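Long-range contacts in muconate lactonizing enzyme (Corynebacterium glutamicum, PDB 3I4K), which is an enzyme of the enolase superfamily, pairing a smaller N-terminal domain with a barrel domain that holds a magnesium ion: residues V39-E44 with V112-A117; D128-T133 with A318-A323; W142-L147 with R166-K171; L197-N202 with E223-P228; G310-L315 with A353-P358. All blocks are in the same frame, centred on the assembly; numbering follows the deposited sequence.

Interaction 1: residues V39-E44 with V112-A117; sequences VSVHLE and VAMHDA
Val41 meets the helix through one methyl: its CG2 sits 3.3 Å from Ala113 CB, closer than ordinary van der Waals contact between carbons. The first torsion explains this, since CG2 stands anti to the carbonyl carbon and CG1 anti to the backbone N (chi1 172°). CG1 is left nearer the next turn, 4.3 Å from Ala117 CB. Leu43, two residues along the strand and on the same side, reaches that turn with CD1, 3.6 Å from Ala117 CB and 3.5 Å from Ala117 O. At the other end the backbone takes over, with Val39 O 4.0 Å from Ala113 CB. Alternate strand residues thus meet small side chains one helical turn apart. This is a helix laid on the face of the antiparallel three-stranded sheet of the N-terminal domain, the strand and helix axes coming within 7.3 Å at a crossing angle of -40°. Because Ala113 and Ala117 are the residues facing the sheet, the backbone of helix 104-121 can come in close. Flanking them, Met114, a selenomethionine, touches Val41 CG2 loosely with CG and packs onward against Leu89, Ile92 and Met93 of helix 89-99. Further out, Ile8 of the adjoining strand packs on both Val41 and Leu43. Asp116 ties the helix to the other edge strand, its OD2 accepting from Tyr50 N while OD1 makes a salt bridge with Arg120.

Interaction 2: residues D128-T133 with A318-A323; sequences DLLGGT and AASTKA
Ser320 points its CB at the loop while its hydroxyl is turned along the flank of Leu130. OG lies 3.4 Å from Leu130 CB and 4.0 Å from Leu130 CD1, so the leucine meets the serine with the root and one branch of its side chain. The serine's first torsion (chi1 63°) sets OG between its own backbone N and carbonyl carbon, and from there OG hydrogen-bonds to Gln316 O and Phe317 O in the preceding turn, so that the hydroxyl is engaged by its own helix. CB faces Gly132 O at 2.9 Å, a separation so short that its exact value is doubtful. Ala319 contributes its carbonyl, with O 3.6 Å from Thr133 CA, while the threonine side chain is directed away. Gly131 and Gly132 carry the loop past the helix end with positive phi angles of 111° and 93°, a conformation that glycine adopts readily. The loop also lies at the subunit interface, where Gly131 and Thr133 make backbone hydrogen bonds to the second subunit. Leu130 packs on His115 of helix 104-121 and on Leu282 of helix 282-294, and Lys286 of the latter touches Ser320. The contact thus joins the C-terminal end of helix 308-320 to the connection between helix 104-121 and strand 137-144.

Interaction 3: residues W142-L147 with R166-K171; sequences WALGVL and RSFKLK. With ACY (acetic acid), chain I.
Trp142 to Leu144 and Ser167 to Lys171 are laced together by four backbone hydrogen bonds, and this is the tight part of the contact. Trp142 N donates to Ser167 O, Lys169 N to Trp142 O, Leu144 N to Lys169 O at 2.7 Å, and Lys171 N to Leu144 O. On the face carrying Trp142 and Phe168, the phenyl CD1 lies 3.6 Å from Trp142 CB, at the edge of the indole. The two rings meet rim to rim with planes 79° apart, and the indole leads off to bond through NE1 with Glu155. Next to them Leu144 and Leu170 point the same way, side by side, CD1 to CD2 3.9 Å. On the other face Ala143 fits between two lysines. With CG anti to the backbone N (chi1 170°) and the chain extended beyond it, Lys169 runs past, its CD 3.9 Å from Ala143 CB, and its NZ bonds OXT of an acetic acid at 2.8 Å as well as making a salt bridge to Glu329. Lys171 lays CD 3.6 Å from Gly145 CA, then bends at its last torsion (chi4 63°) so that NZ returns to Ala143 CB, 3.7 Å away. Packing slackens beyond the paired strands: partly exposed Val146 comes no closer than 4.1 Å, from its CA to Lys171 O. These are the first two parallel strands of the barrel, connected by helix 149-163 as a beta-alpha-beta unit, with the Lys-x-Lys pair directed to the metal-bearing side as in relatives of this family.

Interaction 4: residues L197-N202 with E223-P228; sequences LRIDIN and ELFEQP. With MG (magnesium ion), chain J.
Glu226 crosses to Asp200 along its whole side chain. Its CB starts 3.1 Å from Ile199 O, the oxygen that accepts Glu226 N. With CG anti to the backbone N (chi1 174°) and the chain extended beyond it, the glutamate crosses the aspartate at a slant: CG is 3.4 Å from Asp200 CG, and CD 3.0 Å from Asp200 OD2. The two carboxylates are stacked, their planes 16° apart. At the tip the oxygens divide. OE1 takes a hydrogen bond from a water that also donates to Ile199 O, and it makes a salt bridge with Lys169. OE2 binds the magnesium ion at 2.2 Å, and Asp200 OD2 binds it at 2.3 Å. Asp200 OD1 accepts from Asn202 N at 3.0 Å, an Asx turn whose N-H comes from above the carboxylate plane and probably helps to fix its rotation, and probably also from a water bound to the metal. Behind this pair, bonds such as Ile199 N to Leu224 O hold the two strands in parallel register, and Ile201 CD1 packs on Pro228 CB at 3.5 Å. Asp251 supplies a further metal ligand. Two acidic groups stacked so closely would probably repel one another, and the magnesium ion is likely to offset that repulsion at the C-terminal ends of these barrel strands.

Interaction 5: residues G310-L315 with A353-P358; sequences GTAASL and AIPQGP
Leu315 and Pro355 make the main apolar contact, their side chains crossing at about a right angle. Leu315 CD1 lies 3.9 Å from Pro355 CD, and Leu315 CB is 4.0 Å from the same carbon, so the ring presents its CD corner to the leucine. The leucine's CG stands anti to its carbonyl carbon (chi1 -75°), which carries the branch towards the proline. One turn earlier, Ala312 CB grazes Pro355 CG at 4.5 Å. The helix here belongs to the barrel domain: helix 308-320 follows strand 298-301, and the other segment is the loop leaving strand 351-353, which pairs antiparallel with strand 137-144. The second kind of contact is a carbon against a carbonyl, Ile354 CG1 resting 3.7 Å from Leu315 O. No hydrogen bond crosses between the two segments. Leu315 N reaches Thr311 O at 2.9 Å in the helix, while Gln356 NE2 makes a weak bond to Ile354 O at 3.4 Å in the loop. Outside the pair, Phe345 packs on Pro355 and Leu330 on Leu315. Towards the N-terminal domain, Glu52 OE2 accepts from Gly310 N, and Val112 and Arg120 of helix 104-121 touch Ala313 and Pro358.

Interaction 1 closes first along the chain, within the N-terminal domain. Interaction 2 then ties the loop after that domain's helix 104-121 to helix 308-320, and the barrel contacts 3 and 4 are nested in the long loop it closes. Interaction 5 uses the same helix 308-320 and crosses interaction 2, their centres about 11 Å apart. Contacts 1, 2 and 5 all touch one another around helices 104-121 and 308-320, joining the two domains. Interactions 3 and 4, centres about 10 Å apart, share the barrel sheet through neighbouring strands 167-171 and 196-200. Interaction 1 lies about 35 Å from interaction 4, between centres, across the chain from the magnesium site.

Interaction 1: residues V39-E44 with V112-A117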
# COMPACT_ATOMS: atom_id res chain seq x y z
N VAL A 39 18.25 16.44 -0.74
CA VAL A 39 17.48 16.95 -1.86
C VAL A 39 16.35 17.82 -1.34
O VAL A 39 15.72 17.49 -0.34
CB VAL A 39 16.90 15.79 -2.71
CG1 VAL A 39 16.15 16.34 -3.91
CG2 VAL A 39 18.03 14.87 -3.18
N SER A 40 16.09 18.93 -2.01
CA SER A 40 15.02 19.83 -1.59
C SER A 40 14.09 20.18 -2.73
O SER A 40 14.53 20.39 -3.86
CB SER A 40 15.60 21.12 -1.00
OG SER A 40 16.36 21.82 -1.97
N VAL A 41 12.80 20.22 -2.42
CA VAL A 41 11.78 20.57 -3.39
C VAL A 41 11.21 21.92 -2.96
O VAL A 41 10.68 22.07 -1.85
CB VAL A 41 10.67 19.49 -3.44
CG1 VAL A 41 9.50 19.96 -4.31
CG2 VAL A 41 11.24 18.21 -4.04
N HIS A 42 11.35 22.90 -3.85
CA HIS A 42 10.90 24.27 -3.60
C HIS A 42 9.57 24.54 -4.29
O HIS A 42 9.46 24.48 -5.51
CB HIS A 42 11.96 25.24 -4.11
CG HIS A 42 13.32 24.99 -3.54
ND1 HIS A 42 13.71 25.45 -2.30
CD2 HIS A 42 14.38 24.28 -4.02
CE1 HIS A 42 14.94 25.04 -2.04
NE2 HIS A 42 15.36 24.32 -3.07
N LEU A 43 8.56 24.85 -3.48
CA LEU A 43 7.23 25.12 -3.98
C LEU A 43 6.92 26.61 -4.14
O LEU A 43 7.40 27.44 -3.37
CB LEU A 43 6.18 24.48 -3.07
CG LEU A 43 6.21 22.96 -2.88
CD1 LEU A 43 5.05 22.54 -2.00
CD2 LEU A 43 6.13 22.27 -4.24
N GLU A 44 6.11 26.92 -5.15
CA GLU A 44 5.69 28.28 -5.46
C GLU A 44 5.33 29.08 -4.21
O GLU A 44 5.67 30.26 -4.11
CB GLU A 44 4.49 28.23 -6.41
CG GLU A 44 3.93 29.58 -6.77
CD GLU A 44 4.98 30.50 -7.34
OE1 GLU A 44 5.65 30.09 -8.31
OE2 GLU A 44 5.14 31.63 -6.82
N VAL A 112 10.47 11.60 -0.76
CA VAL A 112 10.41 12.19 0.57
C VAL A 112 10.35 13.72 0.53
O VAL A 112 9.62 14.33 1.30
CB VAL A 112 11.60 11.76 1.43
CG1 VAL A 112 11.62 12.54 2.74
CG2 VAL A 112 11.49 10.27 1.73
N ALA A 113 11.12 14.33 -0.36
CA ALA A 113 11.13 15.79 -0.49
C ALA A 113 9.73 16.27 -0.86
O ALA A 113 9.26 17.27 -0.32
CB ALA A 113 12.14 16.23 -1.55
N MSE A 114 9.08 15.56 -1.77
CA MSE A 114 7.74 15.93 -2.19
C MSE A 114 6.72 15.76 -1.07
O MSE A 114 5.81 16.58 -0.93
CB MSE A 114 7.32 15.11 -3.41
CG MSE A 114 8.03 15.55 -4.68
SE MSE A 114 7.13 14.96 -6.27
CE MSE A 114 5.36 15.63 -5.88
N HIS A 115 6.87 14.71 -0.28
CA HIS A 115 5.97 14.47 0.83
C HIS A 115 6.12 15.58 1.86
O HIS A 115 5.13 16.10 2.37
CB HIS A 115 6.28 13.11 1.48
CG HIS A 115 5.59 11.96 0.82
ND1 HIS A 115 4.32 11.54 1.17
CD2 HIS A 115 5.99 11.13 -0.18
CE1 HIS A 115 3.97 10.52 0.42
NE2 HIS A 115 4.96 10.25 -0.41
N ASP A 116 7.37 15.94 2.15
CA ASP A 116 7.64 17.00 3.12
C ASP A 116 7.00 18.32 2.65
O ASP A 116 6.20 18.92 3.36
CB ASP A 116 9.16 17.15 3.30
CG ASP A 116 9.54 17.97 4.53
OD1 ASP A 116 8.84 17.89 5.56
OD2 ASP A 116 10.57 18.67 4.47
N ALA A 117 7.34 18.74 1.44
CA ALA A 117 6.81 19.98 0.87
C ALA A 117 5.28 20.03 0.90
O ALA A 117 4.70 21.09 1.15
CB ALA A 117 7.31 20.14 -0.56

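Interaction 2: residues D128-T133 with A318-A323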
# COMPACT_ATOMS: atom_id res chain seq x y z
N ASP A 128 0.36 11.98 8.13
CA ASP A 128 -1.06 12.19 7.86
C ASP A 128 -1.34 12.06 6.36
O ASP A 128 -2.48 12.14 5.93
CB ASP A 128 -1.52 13.55 8.37
CG ASP A 128 -1.65 13.60 9.88
OD1 ASP A 128 -1.54 12.54 10.55
OD2 ASP A 128 -1.86 14.71 10.41
N LEU A 129 -0.29 11.88 5.57
CA LEU A 129 -0.48 11.69 4.14
C LEU A 129 -0.31 10.19 3.89
O LEU A 129 -0.51 9.70 2.77
CB LEU A 129 0.57 12.46 3.33
CG LEU A 129 0.59 13.98 3.43
CD1 LEU A 129 1.59 14.54 2.42
CD2 LEU A 129 -0.79 14.53 3.14
N LEU A 130 0.03 9.47 4.95
CA LEU A 130 0.27 8.03 4.90
C LEU A 130 -0.68 7.18 5.74
O LEU A 130 -0.35 6.06 6.08
CB LEU A 130 1.71 7.75 5.34
CG LEU A 130 2.82 8.50 4.60
CD1 LEU A 130 4.14 8.27 5.28
CD2 LEU A 130 2.87 8.07 3.14
N GLY A 131 -1.85 7.73 6.08
CA GLY A 131 -2.81 6.96 6.86
C GLY A 131 -3.05 7.39 8.29
O GLY A 131 -3.91 6.82 8.98
N GLY A 132 -2.33 8.40 8.77
CA GLY A 132 -2.53 8.84 10.14
C GLY A 132 -1.59 8.15 11.10
O GLY A 132 -0.59 7.58 10.68
N THR A 133 -1.90 8.18 12.39
CA THR A 133 -1.00 7.55 13.34
C THR A 133 -1.51 6.26 13.97
O THR A 133 -2.70 6.13 14.28
CB THR A 133 -0.57 8.56 14.45
OG1 THR A 133 -1.49 8.52 15.54
CG2 THR A 133 -0.53 9.96 13.89
N ALA A 318 6.96 4.57 9.99
CA ALA A 318 6.71 3.63 11.07
C ALA A 318 5.50 4.06 11.91
O ALA A 318 4.76 3.22 12.43
CB ALA A 318 7.93 3.51 11.95
N ALA A 319 5.31 5.37 12.05
CA ALA A 319 4.20 5.89 12.84
C ALA A 319 2.85 5.55 12.24
O ALA A 319 1.86 5.39 12.96
CB ALA A 319 4.33 7.40 13.00
N SER A 320 2.81 5.43 10.92
CA SER A 320 1.57 5.16 10.20
C SER A 320 1.44 3.75 9.63
O SER A 320 0.44 3.42 9.00
CB SER A 320 1.42 6.15 9.07
OG SER A 320 2.48 5.98 8.13
N THR A 321 2.45 2.91 9.85
CA THR A 321 2.43 1.56 9.30
C THR A 321 2.38 0.47 10.36
O THR A 321 3.38 0.15 11.00
CB THR A 321 3.64 1.36 8.39
OG1 THR A 321 3.64 2.39 7.38
CG2 THR A 321 3.58 -0.01 7.72
N LYS A 322 1.20 -0.12 10.53
CA LYS A 322 1.00 -1.17 11.53
C LYS A 322 1.88 -2.39 11.26
O LYS A 322 2.31 -3.07 12.19
CB LYS A 322 -0.47 -1.57 11.53
CG LYS A 322 -1.00 -2.05 12.87
CD LYS A 322 -0.50 -3.41 13.24
CE LYS A 322 -1.06 -3.83 14.59
NZ LYS A 322 -0.68 -2.87 15.65
N ALA A 323 2.13 -2.66 9.98
CA ALA A 323 2.93 -3.81 9.57
C ALA A 323 4.40 -3.71 10.00
O ALA A 323 5.15 -4.68 9.86
CB ALA A 323 2.83 -4.01 8.07

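Interaction 3: residues W142-L147 with R166-K171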
# COMPACT_ATOMS: atom_id res chain seq x y z
N TRP A 142 20.11 -1.18 18.45
CA TRP A 142 21.37 -0.49 18.23
C TRP A 142 22.33 -1.41 17.47
O TRP A 142 22.58 -2.54 17.89
CB TRP A 142 22.00 -0.04 19.57
CG TRP A 142 23.34 0.65 19.42
CD1 TRP A 142 24.58 0.10 19.68
CD2 TRP A 142 23.59 1.98 18.94
NE1 TRP A 142 25.57 1.02 19.39
CE2 TRP A 142 24.99 2.17 18.94
CE3 TRP A 142 22.76 3.03 18.52
CZ2 TRP A 142 25.59 3.37 18.52
CZ3 TRP A 142 23.36 4.23 18.10
CH2 TRP A 142 24.76 4.39 18.10
N ALA A 143 22.86 -0.92 16.35
CA ALA A 143 23.78 -1.70 15.54
C ALA A 143 25.24 -1.27 15.76
O ALA A 143 25.55 -0.08 15.79
CB ALA A 143 23.43 -1.55 14.06
N LEU A 144 26.11 -2.24 15.94
CA LEU A 144 27.52 -1.97 16.13
C LEU A 144 28.23 -2.35 14.84
O LEU A 144 27.97 -3.42 14.28
CB LEU A 144 28.10 -2.80 17.27
CG LEU A 144 27.68 -2.54 18.72
CD1 LEU A 144 26.32 -3.18 18.99
CD2 LEU A 144 28.74 -3.11 19.66
N GLY A 145 29.12 -1.49 14.36
CA GLY A 145 29.88 -1.83 13.17
C GLY A 145 30.82 -2.93 13.62
O GLY A 145 30.77 -3.32 14.79
N VAL A 146 31.66 -3.45 12.73
CA VAL A 146 32.58 -4.51 13.12
C VAL A 146 33.55 -3.93 14.16
O VAL A 146 34.23 -2.95 13.90
CB VAL A 146 33.34 -5.09 11.90
CG1 VAL A 146 34.01 -3.97 11.13
CG2 VAL A 146 34.36 -6.12 12.36
N LEU A 147 33.57 -4.54 15.34
CA LEU A 147 34.41 -4.09 16.45
C LEU A 147 35.03 -5.27 17.18
O LEU A 147 34.46 -6.35 17.19
CB LEU A 147 33.58 -3.32 17.49
CG LEU A 147 32.85 -2.02 17.16
CD1 LEU A 147 31.67 -1.86 18.10
CD2 LEU A 147 33.82 -0.86 17.29
N ARG A 166 17.20 -2.63 24.13
CA ARG A 166 16.97 -4.00 24.57
C ARG A 166 17.42 -5.00 23.50
O ARG A 166 17.39 -6.21 23.72
CB ARG A 166 15.48 -4.19 24.87
CG ARG A 166 14.86 -3.01 25.62
CD ARG A 166 13.85 -3.51 26.64
NE ARG A 166 14.48 -4.46 27.56
CZ ARG A 166 13.83 -5.10 28.53
NH1 ARG A 166 12.53 -4.89 28.72
NH2 ARG A 166 14.49 -5.93 29.33
N SER A 167 17.82 -4.49 22.35
CA SER A 167 18.29 -5.33 21.26
C SER A 167 19.49 -4.70 20.55
O SER A 167 19.55 -3.47 20.37
CB SER A 167 17.16 -5.58 20.24
OG SER A 167 16.88 -4.42 19.47
N PHE A 168 20.43 -5.55 20.17
CA PHE A 168 21.65 -5.12 19.50
C PHE A 168 21.95 -5.94 18.24
O PHE A 168 21.79 -7.15 18.21
CB PHE A 168 22.83 -5.21 20.47
CG PHE A 168 22.75 -4.23 21.60
CD1 PHE A 168 23.19 -2.92 21.42
CD2 PHE A 168 22.19 -4.60 22.82
CE1 PHE A 168 23.07 -1.99 22.45
CE2 PHE A 168 22.06 -3.67 23.85
CZ PHE A 168 22.51 -2.36 23.66
N LYS A 169 22.38 -5.24 17.20
CA LYS A 169 22.72 -5.85 15.91
C LYS A 169 24.23 -5.73 15.70
O LYS A 169 24.80 -4.63 15.74
CB LYS A 169 21.96 -5.13 14.80
CG LYS A 169 22.35 -5.47 13.39
CD LYS A 169 21.55 -4.60 12.44
CE LYS A 169 22.16 -4.55 11.06
NZ LYS A 169 21.26 -3.81 10.14
N LEU A 170 24.89 -6.87 15.46
CA LEU A 170 26.33 -6.93 15.25
C LEU A 170 26.71 -7.19 13.79
O LEU A 170 26.44 -8.26 13.24
CB LEU A 170 26.94 -8.04 16.10
CG LEU A 170 26.69 -7.96 17.61
CD1 LEU A 170 27.05 -9.28 18.27
CD2 LEU A 170 27.51 -6.83 18.18
N LYS A 171 27.35 -6.21 13.16
CA LYS A 171 27.77 -6.36 11.77
C LYS A 171 28.94 -7.35 11.74
O LYS A 171 29.73 -7.41 12.68
CB LYS A 171 28.19 -5.00 11.19
CG LYS A 171 27.02 -4.05 10.89
CD LYS A 171 27.50 -2.62 10.59
CE LYS A 171 26.41 -1.75 9.95
NZ LYS A 171 25.19 -1.48 10.78
C ACY I . 22.41 -2.33 6.62
O ACY I . 22.82 -3.06 5.74
OXT ACY I . 21.51 -2.77 7.51
CH3 ACY I . 22.91 -0.91 6.73

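Interaction 4: residues L197-N202 with E223-P228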
# COMPACT_ATOMS: atom_id res chain seq x y z
N LEU A 197 20.15 -10.49 20.54
CA LEU A 197 21.28 -10.30 19.65
C LEU A 197 21.00 -10.74 18.22
O LEU A 197 20.55 -11.86 17.99
CB LEU A 197 22.50 -11.06 20.18
CG LEU A 197 23.04 -10.60 21.54
CD1 LEU A 197 24.21 -11.47 21.96
CD2 LEU A 197 23.46 -9.13 21.45
N ARG A 198 21.29 -9.85 17.26
CA ARG A 198 21.11 -10.13 15.84
C ARG A 198 22.44 -9.82 15.15
O ARG A 198 23.25 -9.06 15.69
CB ARG A 198 20.05 -9.21 15.21
CG ARG A 198 18.70 -9.20 15.89
CD ARG A 198 18.70 -8.23 17.05
NE ARG A 198 17.41 -8.18 17.70
CZ ARG A 198 16.37 -7.49 17.25
NH1 ARG A 198 16.48 -6.77 16.14
NH2 ARG A 198 15.23 -7.50 17.93
N ILE A 199 22.66 -10.41 13.98
CA ILE A 199 23.86 -10.14 13.20
C ILE A 199 23.47 -9.72 11.79
O ILE A 199 22.30 -9.81 11.41
CB ILE A 199 24.82 -11.35 13.15
CG1 ILE A 199 24.13 -12.57 12.55
CG2 ILE A 199 25.34 -11.65 14.54
CD1 ILE A 199 24.22 -12.62 11.04
N ASP A 200 24.44 -9.23 11.03
CA ASP A 200 24.22 -8.79 9.66
C ASP A 200 25.57 -8.87 8.95
O ASP A 200 26.52 -8.20 9.36
CB ASP A 200 23.68 -7.35 9.65
CG ASP A 200 23.35 -6.85 8.25
OD1 ASP A 200 23.56 -7.62 7.30
OD2 ASP A 200 22.89 -5.69 8.10
N ILE A 201 25.65 -9.70 7.92
CA ILE A 201 26.90 -9.88 7.19
C ILE A 201 26.90 -9.17 5.84
O ILE A 201 27.84 -9.31 5.05
CB ILE A 201 27.19 -11.37 6.98
CG1 ILE A 201 26.74 -12.14 8.21
CG2 ILE A 201 28.70 -11.59 6.78
CD1 ILE A 201 27.02 -13.62 8.15
N ASN A 202 25.85 -8.40 5.58
CA ASN A 202 25.74 -7.67 4.33
C ASN A 202 26.08 -8.50 3.09
O ASN A 202 26.83 -8.07 2.22
CB ASN A 202 26.63 -6.42 4.38
CG ASN A 202 25.98 -5.28 5.13
OD1 ASN A 202 25.00 -4.69 4.66
ND2 ASN A 202 26.50 -4.96 6.31
N GLU A 223 19.64 -14.56 17.74
CA GLU A 223 18.25 -14.80 17.35
C GLU A 223 17.86 -14.41 15.94
O GLU A 223 16.76 -14.72 15.50
CB GLU A 223 17.29 -14.05 18.27
CG GLU A 223 17.52 -14.22 19.74
CD GLU A 223 16.38 -13.62 20.53
OE1 GLU A 223 16.01 -12.46 20.24
OE2 GLU A 223 15.86 -14.30 21.44
N LEU A 224 18.73 -13.71 15.23
CA LEU A 224 18.35 -13.28 13.91
C LEU A 224 19.55 -13.12 12.99
O LEU A 224 20.51 -12.43 13.32
CB LEU A 224 17.59 -11.95 14.00
CG LEU A 224 17.02 -11.36 12.70
CD1 LEU A 224 15.75 -12.11 12.33
CD2 LEU A 224 16.69 -9.89 12.89
N PHE A 225 19.47 -13.76 11.83
CA PHE A 225 20.55 -13.65 10.86
C PHE A 225 20.11 -12.77 9.69
O PHE A 225 19.36 -13.21 8.81
CB PHE A 225 20.95 -15.03 10.32
CG PHE A 225 21.33 -16.02 11.38
CD1 PHE A 225 22.09 -15.64 12.48
CD2 PHE A 225 20.96 -17.36 11.25
CE1 PHE A 225 22.48 -16.59 13.45
CE2 PHE A 225 21.35 -18.30 12.19
CZ PHE A 225 22.11 -17.91 13.30
N GLU A 226 20.57 -11.52 9.69
CA GLU A 226 20.24 -10.59 8.61
C GLU A 226 21.19 -10.80 7.43
O GLU A 226 22.41 -10.90 7.61
CB GLU A 226 20.33 -9.14 9.09
CG GLU A 226 20.15 -8.10 7.97
CD GLU A 226 20.08 -6.67 8.49
OE1 GLU A 226 20.19 -6.47 9.72
OE2 GLU A 226 19.90 -5.74 7.67
N GLN A 227 20.61 -10.87 6.22
CA GLN A 227 21.32 -11.07 4.96
C GLN A 227 22.76 -11.59 5.09
O GLN A 227 23.71 -10.89 4.73
CB GLN A 227 21.33 -9.75 4.17
CG GLN A 227 21.55 -9.93 2.68
CD GLN A 227 20.30 -10.46 1.95
OE1 GLN A 227 19.19 -9.95 2.15
NE2 GLN A 227 20.49 -11.47 1.10
N PRO A 228 22.93 -12.82 5.57
CA PRO A 228 24.28 -13.37 5.71
C PRO A 228 24.93 -13.70 4.38
O PRO A 228 26.16 -13.72 4.26
CB PRO A 228 24.06 -14.62 6.54
CG PRO A 228 22.71 -15.09 6.03
CD PRO A 228 21.92 -13.80 6.01
MG MG J . 21.49 -4.79 6.56
O HOH W 1 20.28 -7.84 12.12
O HOH W 2 22.10 -6.40 5.37

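Interaction 5: residues G310-L315 with A353-P358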
# COMPACT_ATOMS: atom_id res chain seq x y z
N GLY A 310 16.37 11.87 6.76
CA GLY A 310 16.00 10.54 6.31
C GLY A 310 15.38 9.70 7.41
O GLY A 310 14.42 8.96 7.17
N THR A 311 15.94 9.81 8.61
CA THR A 311 15.45 9.06 9.76
C THR A 311 14.05 9.51 10.14
O THR A 311 13.22 8.70 10.56
CB THR A 311 16.40 9.25 10.95
OG1 THR A 311 17.70 8.72 10.62
CG2 THR A 311 15.86 8.54 12.18
N ALA A 312 13.79 10.80 9.99
CA ALA A 312 12.48 11.37 10.32
C ALA A 312 11.44 10.90 9.30
O ALA A 312 10.27 10.70 9.63
CB ALA A 312 12.56 12.89 10.33
N ALA A 313 11.86 10.75 8.05
CA ALA A 313 10.95 10.30 7.02
C ALA A 313 10.56 8.86 7.34
O ALA A 313 9.41 8.47 7.18
CB ALA A 313 11.60 10.40 5.65
N SER A 314 11.53 8.08 7.81
CA SER A 314 11.27 6.69 8.15
C SER A 314 10.46 6.52 9.43
O SER A 314 9.74 5.53 9.59
CB SER A 314 12.58 5.90 8.24
OG SER A 314 13.13 5.67 6.95
N LEU A 315 10.57 7.47 10.35
CA LEU A 315 9.81 7.39 11.59
C LEU A 315 8.34 7.74 11.32
O LEU A 315 7.43 7.21 11.97
CB LEU A 315 10.40 8.32 12.66
CG LEU A 315 11.70 7.86 13.32
CD1 LEU A 315 12.31 9.00 14.10
CD2 LEU A 315 11.43 6.68 14.25
N ALA A 353 10.87 8.82 20.17
CA ALA A 353 9.53 9.34 19.90
C ALA A 353 9.44 9.86 18.47
O ALA A 353 10.42 10.36 17.93
CB ALA A 353 9.19 10.45 20.88
N ILE A 354 8.26 9.73 17.88
CA ILE A 354 8.04 10.20 16.53
C ILE A 354 8.04 11.72 16.55
O ILE A 354 7.45 12.34 17.44
CB ILE A 354 6.68 9.71 15.95
CG1 ILE A 354 6.79 8.25 15.49
CG2 ILE A 354 6.27 10.58 14.76
CD1 ILE A 354 7.23 7.28 16.55
N PRO A 355 8.72 12.35 15.59
CA PRO A 355 8.81 13.81 15.49
C PRO A 355 7.45 14.46 15.28
O PRO A 355 6.85 14.34 14.21
CB PRO A 355 9.73 14.02 14.30
CG PRO A 355 10.60 12.81 14.33
CD PRO A 355 9.60 11.72 14.59
N GLN A 356 6.97 15.17 16.30
CA GLN A 356 5.69 15.85 16.20
C GLN A 356 5.90 17.17 15.47
O GLN A 356 6.96 17.79 15.58
CB GLN A 356 5.12 16.10 17.60
CG GLN A 356 4.81 14.83 18.37
CD GLN A 356 3.71 14.01 17.71
OE1 GLN A 356 2.56 14.43 17.66
NE2 GLN A 356 4.07 12.83 17.21
N GLY A 357 4.90 17.59 14.71
CA GLY A 357 5.01 18.83 13.97
C GLY A 357 4.83 18.62 12.48
O GLY A 357 4.83 17.48 12.00
N PRO A 358 4.68 19.71 11.71
CA PRO A 358 4.49 19.65 10.26
C PRO A 358 5.64 18.95 9.53
O PRO A 358 6.73 18.78 10.08
CB PRO A 358 4.38 21.12 9.88
CG PRO A 358 5.28 21.78 10.87
CD PRO A 358 4.90 21.09 12.15